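Putative carbohydrate binding protein (Pseudomonas aeruginosa, PDB 3QEC) probably binds carbohydrates, with affinity for heparin and suramin, and may take part in carbohydrate transport and biofilm formation. Local coordinates at residues Glu12-Ala17 and Ala52-Lys57; Thr43-Ala48 and Ala91-Asn96; Tyr110-Leu115 and Thr131-Val136. All coordinates share one frame; numbering follows the deposited sequence. Where two conformers were deposited one is given.

Contact 1: Glu12-Ala17 and Ala52-Lys57; sequences EHEYAA and ATSYMK
Y15 and T53 form the buried half of this contact. The T53 methyl CG2 lies over one face of the phenol ring, 3.7 Å from the ring centroid and shifted toward the rim, a CH-pi contact in which the two side chains cross at about a right angle. The T53 hydroxyl meets the phenol oxygen at the same end of the ring: OG1 donates to Y15 OH at 2.9 Å. Threonine suits this place because its two branches can serve a ring and a hydroxyl together. With OG1 between the backbone N and the carbonyl carbon (chi1 62°), T53 also caps the helix that follows, accepting a weak bond of 3.4 Å from M56 N. F10 stacks on the Y15 ring and Y87 meets it obliquely, an aromatic cluster to which P51 adds an aliphatic contact.

The outer half is polar. The E14 chain extends beyond CG and delivers its carboxylate to the first turn of the other helix, where S54 N donates to E14 OE1 (2.8 Å, 172° at the hydrogen) on the syn lone pair. S54 OG gives its proton to E14 OE2 at 2.9 Å, again on the syn side but 24° out of the carboxylate plane. S54 itself is exposed, and a triethylene glycol, probably from the crystallisation liquor, lies close by. The N-terminal end of a helix would probably stabilise the negative charge of E14. Together, T53 from within and E14 from a distant segment make a helix N-terminus whose N-cap threonine is backed by a carboxylate gripping the first helical residue.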
ATOM      1  N   GLU A  12       6.924  13.502  15.123  1.00 66.00           N
ATOM      2  CA  GLU A  12       5.939  13.343  16.198  1.00 64.95           C
ATOM      3  C   GLU A  12       4.717  14.244  16.007  1.00 63.85           C
ATOM      4  O   GLU A  12       3.590  13.727  16.094  1.00 62.53           O
ATOM      5  CB  GLU A  12       6.583  13.598  17.568  1.00 67.92           C
ATOM      6  CG  GLU A  12       7.626  12.555  17.961  1.00 85.15           C
ATOM      7  CD  GLU A  12       8.557  12.871  19.128  1.00117.05           C
ATOM      8  OE1 GLU A  12       8.146  13.615  20.051  1.00106.39           O
ATOM      9  OE2 GLU A  12       9.690  12.332  19.138  1.00113.20           O
ATOM     10  N   HIS A  13       4.933  15.566  15.714  1.00 57.06           N
ATOM     11  CA  HIS A  13       3.887  16.558  15.506  0.50 55.13           C
ATOM     12  C   HIS A  13       2.889  16.112  14.393  1.00 59.11           C
ATOM     13  O   HIS A  13       1.669  16.285  14.536  1.00 59.70           O
ATOM     14  CB  HIS A  13       4.544  17.922  15.188  0.50 55.26           C
ATOM     15  CG  HIS A  13       5.538  17.898  14.062  0.50 57.71           C
ATOM     16  ND1 HIS A  13       6.820  17.401  14.235  0.50 59.58           N
ATOM     17  CD2 HIS A  13       5.406  18.328  12.786  0.50 58.18           C
ATOM     18  CE1 HIS A  13       7.410  17.528  13.061  0.50 58.68           C
ATOM     19  NE2 HIS A  13       6.604  18.090  12.163  0.50 58.26           N
ATOM     20  N   GLU A  14       3.426  15.581  13.281  1.00 55.37           N
ATOM     21  CA  GLU A  14       2.602  15.151  12.148  1.00 53.65           C
ATOM     22  C   GLU A  14       1.641  14.043  12.556  1.00 60.42           C
ATOM     23  O   GLU A  14       0.484  14.084  12.149  1.00 62.34           O
ATOM     24  CB  GLU A  14       3.474  14.708  10.975  1.00 54.06           C
ATOM     25  CG  GLU A  14       4.087  15.880  10.236  1.00 51.66           C
ATOM     26  CD  GLU A  14       4.917  15.495   9.029  1.00 64.36           C
ATOM     27  OE1 GLU A  14       4.530  14.534   8.329  1.00 57.13           O
ATOM     28  OE2 GLU A  14       5.926  16.183   8.754  1.00 61.11           O
ATOM     29  N   TYR A  15       2.099  13.084  13.394  1.00 55.93           N
ATOM     30  CA  TYR A  15       1.263  11.986  13.873  1.00 54.45           C
ATOM     31  C   TYR A  15       0.271  12.478  14.956  1.00 59.53           C
ATOM     32  O   TYR A  15      -0.888  12.052  14.949  1.00 60.99           O
ATOM     33  CB  TYR A  15       2.140  10.811  14.365  1.00 54.84           C
ATOM     34  CG  TYR A  15       2.710  10.017  13.202  1.00 54.59           C
ATOM     35  CD1 TYR A  15       1.957   9.027  12.575  1.00 55.11           C
ATOM     36  CD2 TYR A  15       3.954  10.335  12.656  1.00 55.23           C
ATOM     37  CE1 TYR A  15       2.436   8.355  11.450  1.00 55.17           C
ATOM     38  CE2 TYR A  15       4.449   9.664  11.534  1.00 55.36           C
ATOM     39  CZ  TYR A  15       3.688   8.665  10.941  1.00 61.90           C
ATOM     40  OH  TYR A  15       4.151   7.985   9.837  1.00 58.22           O
ATOM     41  N   ALA A  16       0.699  13.408  15.835  1.00 54.75           N
ATOM     42  CA  ALA A  16      -0.128  13.977  16.909  1.00 53.58           C
ATOM     43  C   ALA A  16      -1.341  14.758  16.353  1.00 57.15           C
ATOM     44  O   ALA A  16      -2.438  14.657  16.905  1.00 58.19           O
ATOM     45  CB  ALA A  16       0.714  14.883  17.792  1.00 54.70           C
ATOM     46  N   ALA A  17      -1.157  15.478  15.240  1.00 51.84           N
ATOM     47  CA  ALA A  17      -2.214  16.263  14.592  1.00 49.88           C
ATOM     48  C   ALA A  17      -3.275  15.384  13.894  1.00 53.49           C
ATOM     49  O   ALA A  17      -4.329  15.899  13.536  1.00 54.38           O
ATOM     50  CB  ALA A  17      -1.599  17.235  13.586  1.00 49.64           C
ATOM     51  N   ALA A  52      -0.558   9.884   5.757  1.00 51.68           N
ATOM     52  CA  ALA A  52       0.350  10.334   4.692  1.00 52.04           C
ATOM     53  C   ALA A  52       1.320  11.399   5.239  1.00 59.83           C
ATOM     54  O   ALA A  52       1.088  12.595   5.069  1.00 61.26           O
ATOM     55  CB  ALA A  52      -0.446  10.882   3.507  1.00 51.68           C
ATOM     56  N   THR A  53       2.383  10.962   5.927  1.00 56.04           N
ATOM     57  CA  THR A  53       3.351  11.863   6.562  1.00 55.31           C
ATOM     58  C   THR A  53       4.591  12.058   5.700  1.00 60.36           C
ATOM     59  O   THR A  53       4.831  11.289   4.757  1.00 61.02           O
ATOM     60  CB  THR A  53       3.746  11.335   7.960  1.00 58.93           C
ATOM     61  OG1 THR A  53       4.369  10.056   7.837  1.00 58.37           O
ATOM     62  CG2 THR A  53       2.563  11.282   8.933  1.00 52.17           C
ATOM     63  N   SER A  54       5.403  13.085   6.036  1.00 57.08           N
ATOM     64  CA  SER A  54       6.649  13.382   5.326  1.00 57.40           C
ATOM     65  C   SER A  54       7.644  12.193   5.447  1.00 61.53           C
ATOM     66  O   SER A  54       8.434  11.951   4.532  1.00 62.23           O
ATOM     67  CB  SER A  54       7.265  14.677   5.844  1.00 60.11           C
ATOM     68  OG  SER A  54       7.688  14.554   7.191  1.00 66.03           O
ATOM     69  N   TYR A  55       7.537  11.434   6.560  1.00 57.55           N
ATOM     70  CA  TYR A  55       8.303  10.232   6.907  1.00 57.04           C
ATOM     71  C   TYR A  55       8.010   9.101   5.893  1.00 58.52           C
ATOM     72  O   TYR A  55       8.940   8.605   5.257  1.00 58.21           O
ATOM     73  CB  TYR A  55       7.955   9.795   8.366  1.00 57.04           C
ATOM     74  CG  TYR A  55       8.771   8.639   8.911  1.00 58.68           C
ATOM     75  CD1 TYR A  55      10.127   8.788   9.200  1.00 62.07           C
ATOM     76  CD2 TYR A  55       8.181   7.405   9.175  1.00 58.31           C
ATOM     77  CE1 TYR A  55      10.882   7.725   9.708  1.00 63.44           C
ATOM     78  CE2 TYR A  55       8.931   6.327   9.653  1.00 59.30           C
ATOM     79  CZ  TYR A  55      10.279   6.492   9.924  1.00 66.59           C
ATOM     80  OH  TYR A  55      11.013   5.437  10.417  1.00 65.78           O
HETATM   81  N   MSE A  56       6.716   8.728   5.715  1.00 53.23           N
HETATM   82  CA  MSE A  56       6.319   7.657   4.788  1.00 51.60           C
HETATM   83  C   MSE A  56       6.368   8.099   3.296  1.00 58.69           C
HETATM   84  O   MSE A  56       6.518   7.236   2.427  1.00 60.57           O
HETATM   85  CB  MSE A  56       4.956   7.076   5.156  1.00 51.70           C
HETATM   86  CG  MSE A  56       4.981   6.298   6.492  1.00 56.56           C
HETATM   87 SE   MSE A  56       6.485   5.052   6.655  0.75 63.01          SE
HETATM   88  CE  MSE A  56       5.835   3.633   5.476  1.00 58.78           C
ATOM     89  N   LYS A  57       6.307   9.414   3.002  1.00 54.99           N
ATOM     90  CA  LYS A  57       6.453   9.942   1.635  1.00 54.74           C
ATOM     91  C   LYS A  57       7.837   9.559   1.104  1.00 62.07           C
ATOM     92  O   LYS A  57       7.965   9.107  -0.041  1.00 63.05           O
ATOM     93  CB  LYS A  57       6.263  11.474   1.621  1.00 56.00           C
ATOM     94  CG  LYS A  57       6.492  12.136   0.256  1.00 53.40           C
ATOM     95  CD  LYS A  57       6.290  13.636   0.326  1.00 60.49           C
ATOM     96  CE  LYS A  57       6.487  14.313  -1.001  1.00 82.26           C
ATOM     97  NZ  LYS A  57       6.084  15.749  -0.945  1.00 99.19           N
TER

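Contact 2: Thr43-Ala48 and Ala91-Asn96; sequences TNTKVA and ATTDQN
T93 and T45 meet through both backbone and side chain, where strand pairing gives way to loop. T93 N donates to T45 O at 2.9 Å, almost straight at the hydrogen (170°), while T45 N turns to the T93 hydroxyl, reaching OG1 at 3.0 Å. A side chain thus stands in for a backbone acceptor just past the end of the paired strands. The T93 hydroxyl lies between its backbone N and carbonyl carbon (chi1 66°), which places OG1 almost straight ahead of the T45 N-H.

Next along are two regular antiparallel pairs. V47 and A91 are the hydrogen-bonded pair, joined by V47 N to A91 O (2.7 Å) and A91 N to V47 O (3.0 Å); K46 and T92 are the non-hydrogen-bonded one. V47 CG2 also touches T93 CG2 at 3.7 Å, their side chains crossing at about a right angle, both in contact with F99 of strand 98-104. Beta-branched residues suit this extended, buried side of the sheet. On the face of K46 and T92, N44 and T92 lie side by side, with N44 ND2 3.4 Å from T92 CG2.

Farther out, the loops brace themselves. T45 OG1 donates to T43 O, and D94 OD1 accepts from N96 N at 2.8 Å in an Asx turn, while D94 OD2 forms a salt bridge with R98. Di(hydroxyethyl)ether molecules, probably from the crystallisation liquor, bond to T45 OG1 and, separately, to T92 O, so one hydroxyl and one backbone carbonyl here take glycol partners in the crystal. The chemistry implies that the T93 hydroxyl carries the pairing one step past the strands: it donates to G42 O and accepts from T45 N.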
ATOM      1  N   THR A  43      -5.543 -11.773  -4.495  1.00 69.62           N
ATOM      2  CA  THR A  43      -6.445 -12.504  -3.612  1.00 70.55           C
ATOM      3  C   THR A  43      -5.750 -12.853  -2.293  1.00 75.25           C
ATOM      4  O   THR A  43      -4.565 -13.178  -2.301  1.00 75.87           O
ATOM      5  CB  THR A  43      -6.982 -13.751  -4.321  1.00 77.25           C
ATOM      6  OG1 THR A  43      -5.910 -14.669  -4.545  1.00 78.00           O
ATOM      7  CG2 THR A  43      -7.676 -13.421  -5.640  1.00 72.32           C
ATOM      8  N   ASN A  44      -6.490 -12.767  -1.158  1.00 70.93           N
ATOM      9  CA  ASN A  44      -6.016 -13.053   0.205  1.00 70.74           C
ATOM     10  C   ASN A  44      -4.657 -12.344   0.492  1.00 73.12           C
ATOM     11  O   ASN A  44      -3.762 -12.906   1.118  1.00 73.73           O
ATOM     12  CB  ASN A  44      -5.949 -14.571   0.435  1.00 71.85           C
ATOM     13  CG  ASN A  44      -5.844 -15.007   1.876  1.00104.62           C
ATOM     14  OD1 ASN A  44      -4.985 -15.825   2.223  1.00102.40           O
ATOM     15  ND2 ASN A  44      -6.733 -14.511   2.741  1.00 97.65           N
ATOM     16  N   THR A  45      -4.549 -11.084   0.043  1.00 67.76           N
ATOM     17  CA  THR A  45      -3.369 -10.222   0.137  1.00 66.04           C
ATOM     18  C   THR A  45      -3.629  -9.091   1.127  1.00 68.10           C
ATOM     19  O   THR A  45      -4.705  -8.488   1.101  1.00 66.14           O
ATOM     20  CB  THR A  45      -3.024  -9.686  -1.272  1.00 70.69           C
ATOM     21  OG1 THR A  45      -2.788 -10.802  -2.135  1.00 74.66           O
ATOM     22  CG2 THR A  45      -1.807  -8.788  -1.285  1.00 65.07           C
ATOM     23  N   LYS A  46      -2.636  -8.816   2.004  1.00 64.21           N
ATOM     24  CA  LYS A  46      -2.723  -7.758   3.003  1.00 62.65           C
ATOM     25  C   LYS A  46      -2.570  -6.382   2.352  1.00 65.56           C
ATOM     26  O   LYS A  46      -1.732  -6.198   1.462  1.00 65.67           O
ATOM     27  CB  LYS A  46      -1.682  -7.956   4.116  1.00 64.85           C
ATOM     28  CG  LYS A  46      -2.098  -9.018   5.118  1.00 80.59           C
ATOM     29  CD  LYS A  46      -1.106  -9.149   6.263  1.00 92.79           C
ATOM     30  CE  LYS A  46      -1.461 -10.279   7.201  1.00104.37           C
ATOM     31  NZ  LYS A  46      -0.505 -10.382   8.335  1.00116.25           N
ATOM     32  N   VAL A  47      -3.423  -5.435   2.780  1.00 61.39           N
ATOM     33  CA  VAL A  47      -3.474  -4.029   2.336  1.00 59.37           C
ATOM     34  C   VAL A  47      -3.315  -3.149   3.584  1.00 61.62           C
ATOM     35  O   VAL A  47      -3.996  -3.375   4.577  1.00 62.23           O
ATOM     36  CB  VAL A  47      -4.780  -3.698   1.533  1.00 61.42           C
ATOM     37  CG1 VAL A  47      -4.836  -2.229   1.132  1.00 59.39           C
ATOM     38  CG2 VAL A  47      -4.919  -4.586   0.302  1.00 61.51           C
ATOM     39  N   ALA A  48      -2.396  -2.189   3.544  1.00 57.09           N
ATOM     40  CA  ALA A  48      -2.119  -1.265   4.647  1.00 55.62           C
ATOM     41  C   ALA A  48      -2.671   0.130   4.357  1.00 57.66           C
ATOM     42  O   ALA A  48      -2.596   0.614   3.221  1.00 55.66           O
ATOM     43  CB  ALA A  48      -0.616  -1.179   4.899  1.00 56.05           C
ATOM     44  N   ALA A  91      -6.256  -4.561   6.167  1.00 61.20           N
ATOM     45  CA  ALA A  91      -7.335  -5.366   5.607  1.00 61.33           C
ATOM     46  C   ALA A  91      -6.748  -6.421   4.691  1.00 65.44           C
ATOM     47  O   ALA A  91      -5.706  -6.185   4.092  1.00 64.97           O
ATOM     48  CB  ALA A  91      -8.309  -4.490   4.837  1.00 61.20           C
ATOM     49  N   THR A  92      -7.401  -7.582   4.593  1.00 62.87           N
ATOM     50  CA  THR A  92      -7.024  -8.668   3.690  1.00 63.30           C
ATOM     51  C   THR A  92      -8.062  -8.717   2.562  1.00 67.55           C
ATOM     52  O   THR A  92      -9.267  -8.714   2.846  1.00 68.25           O
ATOM     53  CB  THR A  92      -6.931 -10.018   4.455  1.00 68.07           C
ATOM     54  OG1 THR A  92      -5.936  -9.922   5.469  1.00 74.55           O
ATOM     55  CG2 THR A  92      -6.608 -11.193   3.545  1.00 58.98           C
ATOM     56  N   THR A  93      -7.601  -8.767   1.291  1.00 62.45           N
ATOM     57  CA  THR A  93      -8.493  -8.854   0.133  1.00 61.98           C
ATOM     58  C   THR A  93      -9.164 -10.222   0.113  1.00 69.62           C
ATOM     59  O   THR A  93      -8.612 -11.173   0.668  1.00 70.90           O
ATOM     60  CB  THR A  93      -7.743  -8.601  -1.182  1.00 65.25           C
ATOM     61  OG1 THR A  93      -6.807  -9.652  -1.394  1.00 63.66           O
ATOM     62  CG2 THR A  93      -7.051  -7.222  -1.244  1.00 60.60           C
ATOM     63  N   ASP A  94     -10.342 -10.331  -0.532  1.00 67.15           N
ATOM     64  CA  ASP A  94     -11.059 -11.604  -0.636  1.00 68.57           C
ATOM     65  C   ASP A  94     -10.614 -12.381  -1.896  1.00 76.38           C
ATOM     66  O   ASP A  94      -9.576 -12.079  -2.493  1.00 74.87           O
ATOM     67  CB  ASP A  94     -12.596 -11.402  -0.605  1.00 70.05           C
ATOM     68  CG  ASP A  94     -13.230 -10.564  -1.708  1.00 76.20           C
ATOM     69  OD1 ASP A  94     -12.644 -10.474  -2.809  1.00 74.68           O
ATOM     70  OD2 ASP A  94     -14.336 -10.032  -1.482  1.00 83.05           O
ATOM     71  N   GLN A  95     -11.418 -13.378  -2.293  1.00 76.68           N
ATOM     72  CA  GLN A  95     -11.196 -14.248  -3.447  1.00 78.52           C
ATOM     73  C   GLN A  95     -11.290 -13.475  -4.801  1.00 82.63           C
ATOM     74  O   GLN A  95     -10.895 -14.019  -5.836  1.00 83.43           O
ATOM     75  CB  GLN A  95     -12.171 -15.458  -3.413  1.00 82.34           C
ATOM     76  CG  GLN A  95     -13.679 -15.140  -3.169  1.00102.41           C
ATOM     77  CD  GLN A  95     -14.096 -14.671  -1.767  1.00120.65           C
ATOM     78  OE1 GLN A  95     -13.467 -14.966  -0.730  1.00111.23           O
ATOM     79  NE2 GLN A  95     -15.194 -13.928  -1.708  1.00114.07           N
ATOM     80  N   ASN A  96     -11.761 -12.206  -4.788  1.00 76.95           N
ATOM     81  CA  ASN A  96     -11.894 -11.397  -6.005  1.00 75.19           C
ATOM     82  C   ASN A  96     -11.042 -10.129  -5.971  1.00 75.50           C
ATOM     83  O   ASN A  96     -11.220  -9.249  -6.820  1.00 76.36           O
ATOM     84  CB  ASN A  96     -13.356 -11.039  -6.249  1.00 75.99           C
ATOM     85  CG  ASN A  96     -14.188 -12.222  -6.663  1.00105.64           C
ATOM     86  OD1 ASN A  96     -14.969 -12.749  -5.870  1.00102.01           O
ATOM     87  ND2 ASN A  96     -14.037 -12.665  -7.914  1.00 99.05           N
TER

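Contact 3: Tyr110-Leu115 and Thr131-Val136; sequences YISSEL and TVTKLV
Y110 and L135 lie side by side, pointing the same way, at one end of an antiparallel beta hairpin formed by strands 107-120 and 125-138. They are a non-hydrogen-bonded pair. L135 CD2 reaches Y110 CE1 at 3.6 Å, while T133 CG2, on the same face of the sheet, approaches CD1 at 3.8 Å. Both methyls come obliquely; at the ring edge, near its plane, is the carbonyl oxygen of K134. Y110 CG is anti to its carbonyl carbon (chi1 -78°); from there the ring reaches toward the neighbouring strand. Y60 of helix 54-63 meets this ring with the planes at about 60°. Tyrosine suits such a place, its flat ring packing against the helix on a face that is still partly exposed.

On the opposite face, I111 and V136 cross obliquely, CG2 to CG1 at 4.0 Å. I111 also touches V47, L49 and I26, and V132 packs on L30 and L32; beta-branched aliphatic I111, V132 and V136 suit the part of this side that is buried, which meets the other sheet.

The backbones are joined at I111 with K134 and S113 with V132. I111 N and K134 O are 2.9 Å apart, S113 N and V132 O 3.0 Å. S113 turns its hydroxyl away from the hairpin partner, to K46 O on the strand beyond.

Hydroxyls mark the middle of the helix-covered face. S112 OG, anti to its backbone N (chi1 -168°), lies 2.7 Å from T133 OG1, which is hydrogen-bonded to G64 O, just past the end of helix 54-63.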
ATOM      1  N   TYR A 110      -1.889   6.915   2.939  1.00 52.77           N
ATOM      2  CA  TYR A 110      -1.232   6.050   1.967  1.00 52.54           C
ATOM      3  C   TYR A 110      -1.944   4.731   2.071  1.00 56.65           C
ATOM      4  O   TYR A 110      -2.132   4.229   3.182  1.00 56.78           O
ATOM      5  CB  TYR A 110       0.290   5.871   2.205  1.00 53.58           C
ATOM      6  CG  TYR A 110       1.135   7.035   1.740  1.00 55.19           C
ATOM      7  CD1 TYR A 110       1.158   7.418   0.401  1.00 57.16           C
ATOM      8  CD2 TYR A 110       1.912   7.761   2.639  1.00 55.31           C
ATOM      9  CE1 TYR A 110       1.900   8.520  -0.021  1.00 57.35           C
ATOM     10  CE2 TYR A 110       2.634   8.882   2.230  1.00 55.24           C
ATOM     11  CZ  TYR A 110       2.647   9.242   0.897  1.00 60.14           C
ATOM     12  OH  TYR A 110       3.388  10.328   0.495  1.00 62.58           O
ATOM     13  N   ILE A 111      -2.416   4.205   0.946  1.00 53.11           N
ATOM     14  CA  ILE A 111      -3.043   2.878   0.879  1.00 52.37           C
ATOM     15  C   ILE A 111      -2.040   2.056   0.030  1.00 56.74           C
ATOM     16  O   ILE A 111      -1.642   2.503  -1.050  1.00 58.00           O
ATOM     17  CB  ILE A 111      -4.519   2.921   0.404  1.00 54.33           C
ATOM     18  CG1 ILE A 111      -5.225   1.554   0.585  1.00 54.66           C
ATOM     19  CG2 ILE A 111      -4.696   3.552  -1.003  1.00 54.37           C
ATOM     20  CD1 ILE A 111      -6.770   1.648   0.535  1.00 54.78           C
ATOM     21  N   SER A 112      -1.497   0.977   0.604  1.00 52.39           N
ATOM     22  CA  SER A 112      -0.382   0.241   0.017  1.00 52.71           C
ATOM     23  C   SER A 112      -0.494  -1.279   0.152  1.00 57.69           C
ATOM     24  O   SER A 112      -0.939  -1.784   1.186  1.00 57.88           O
ATOM     25  CB  SER A 112       0.917   0.692   0.696  1.00 56.00           C
ATOM     26  OG  SER A 112       2.077   0.232   0.020  1.00 65.62           O
ATOM     27  N   SER A 113      -0.008  -2.002  -0.878  1.00 54.29           N
ATOM     28  CA  SER A 113       0.013  -3.467  -0.929  1.00 55.08           C
ATOM     29  C   SER A 113       1.209  -3.989  -1.746  1.00 61.50           C
ATOM     30  O   SER A 113       1.895  -3.212  -2.420  1.00 61.75           O
ATOM     31  CB  SER A 113      -1.287  -4.005  -1.516  1.00 57.37           C
ATOM     32  OG  SER A 113      -1.447  -5.380  -1.204  1.00 64.17           O
ATOM     33  N   GLU A 114       1.463  -5.305  -1.655  1.00 59.08           N
ATOM     34  CA  GLU A 114       2.509  -6.004  -2.393  1.00 60.30           C
ATOM     35  C   GLU A 114       1.899  -7.256  -3.020  1.00 65.79           C
ATOM     36  O   GLU A 114       1.360  -8.114  -2.320  1.00 66.18           O
ATOM     37  CB  GLU A 114       3.710  -6.339  -1.495  1.00 62.43           C
ATOM     38  CG  GLU A 114       4.815  -7.123  -2.192  1.00 73.30           C
ATOM     39  CD  GLU A 114       6.201  -7.066  -1.574  1.00 97.22           C
ATOM     40  OE1 GLU A 114       6.411  -6.296  -0.611  1.00 95.23           O
ATOM     41  OE2 GLU A 114       7.099  -7.760  -2.098  1.00 99.97           O
ATOM     42  N   LEU A 115       1.957  -7.335  -4.344  1.00 62.70           N
ATOM     43  CA  LEU A 115       1.410  -8.450  -5.088  1.00 62.91           C
ATOM     44  C   LEU A 115       2.450  -8.956  -6.086  1.00 69.25           C
ATOM     45  O   LEU A 115       2.823  -8.246  -7.020  1.00 69.95           O
ATOM     46  CB  LEU A 115       0.093  -8.023  -5.775  1.00 61.55           C
ATOM     47  CG  LEU A 115      -0.553  -8.986  -6.763  1.00 66.21           C
ATOM     48  CD1 LEU A 115      -0.955 -10.308  -6.094  1.00 66.87           C
ATOM     49  CD2 LEU A 115      -1.725  -8.330  -7.435  1.00 67.37           C
ATOM     50  N   THR A 131       5.289  -3.764  -5.527  1.00 59.81           N
ATOM     51  CA  THR A 131       4.541  -2.886  -4.621  1.00 58.22           C
ATOM     52  C   THR A 131       3.726  -1.867  -5.411  1.00 61.82           C
ATOM     53  O   THR A 131       4.116  -1.468  -6.520  1.00 61.49           O
ATOM     54  CB  THR A 131       5.476  -2.183  -3.608  1.00 60.08           C
ATOM     55  OG1 THR A 131       6.474  -1.447  -4.315  1.00 60.12           O
ATOM     56  CG2 THR A 131       6.154  -3.155  -2.648  1.00 55.44           C
ATOM     57  N   VAL A 132       2.579  -1.469  -4.838  1.00 57.17           N
ATOM     58  CA  VAL A 132       1.682  -0.458  -5.396  1.00 56.06           C
ATOM     59  C   VAL A 132       1.148   0.378  -4.205  1.00 59.95           C
ATOM     60  O   VAL A 132       0.702  -0.183  -3.197  1.00 59.37           O
ATOM     61  CB  VAL A 132       0.576  -1.024  -6.341  1.00 59.42           C
ATOM     62  CG1 VAL A 132      -0.271  -2.116  -5.669  1.00 59.57           C
ATOM     63  CG2 VAL A 132      -0.297   0.095  -6.928  1.00 57.82           C
ATOM     64  N   THR A 133       1.284   1.718  -4.304  1.00 55.74           N
ATOM     65  CA  THR A 133       0.905   2.675  -3.258  1.00 54.41           C
ATOM     66  C   THR A 133       0.220   3.894  -3.878  1.00 58.82           C
ATOM     67  O   THR A 133       0.740   4.480  -4.831  1.00 58.13           O
ATOM     68  CB  THR A 133       2.172   3.083  -2.464  1.00 57.15           C
ATOM     69  OG1 THR A 133       2.818   1.907  -1.956  1.00 57.39           O
ATOM     70  CG2 THR A 133       1.898   4.077  -1.343  1.00 49.45           C
ATOM     71  N   LYS A 134      -0.935   4.285  -3.309  1.00 55.52           N
ATOM     72  CA  LYS A 134      -1.713   5.456  -3.734  1.00 53.89           C
ATOM     73  C   LYS A 134      -2.077   6.332  -2.530  1.00 56.90           C
ATOM     74  O   LYS A 134      -2.041   5.859  -1.376  1.00 57.43           O
ATOM     75  CB  LYS A 134      -3.007   5.007  -4.461  1.00 55.46           C
ATOM     76  CG  LYS A 134      -2.794   4.299  -5.804  1.00 56.91           C
ATOM     77  CD  LYS A 134      -2.524   5.282  -6.937  1.00 60.58           C
ATOM     78  CE  LYS A 134      -2.134   4.597  -8.213  1.00 62.66           C
ATOM     79  NZ  LYS A 134      -2.000   5.573  -9.315  1.00 65.98           N
ATOM     80  N   LEU A 135      -2.441   7.599  -2.797  1.00 50.92           N
ATOM     81  CA  LEU A 135      -2.937   8.534  -1.790  1.00 49.84           C
ATOM     82  C   LEU A 135      -4.471   8.479  -1.747  1.00 55.38           C
ATOM     83  O   LEU A 135      -5.107   8.507  -2.815  1.00 55.33           O
ATOM     84  CB  LEU A 135      -2.492   9.981  -2.102  1.00 49.61           C
ATOM     85  CG  LEU A 135      -1.063  10.437  -1.731  1.00 54.27           C
ATOM     86  CD1 LEU A 135      -0.662  11.675  -2.541  1.00 52.95           C
ATOM     87  CD2 LEU A 135      -0.931  10.749  -0.217  1.00 55.33           C
ATOM     88  N   VAL A 136      -5.079   8.468  -0.526  1.00 51.33           N
ATOM     89  CA  VAL A 136      -6.550   8.543  -0.386  1.00 50.25           C
ATOM     90  C   VAL A 136      -6.884   9.612   0.686  1.00 55.57           C
ATOM     91  O   VAL A 136      -6.303   9.609   1.770  1.00 57.75           O
ATOM     92  CB  VAL A 136      -7.274   7.173  -0.144  1.00 52.37           C
ATOM     93  CG1 VAL A 136      -6.660   6.383   1.005  1.00 51.43           C
ATOM     94  CG2 VAL A 136      -8.781   7.344   0.042  1.00 51.65           C
TER

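From the N terminus, helix 12-16 comes first, and contact 1 closes a long loop by bringing it to the start of helix 54-63, after three strands have been laid down. Contact 2 opens within that loop, at 43-48, and closes beyond it at 91-96, so the two cross; they lie on opposite sides of the chain's centre, 26 Å apart. Contact 3 follows both in series and is a local hairpin near the centre. Strands 46-51 and 107-120 are neighbours in one antiparallel sheet, which joins contacts 2 and 3 through K46, A48, S112 and S113. Y110 packs against A52 and K57, tying contact 3 to contact 1.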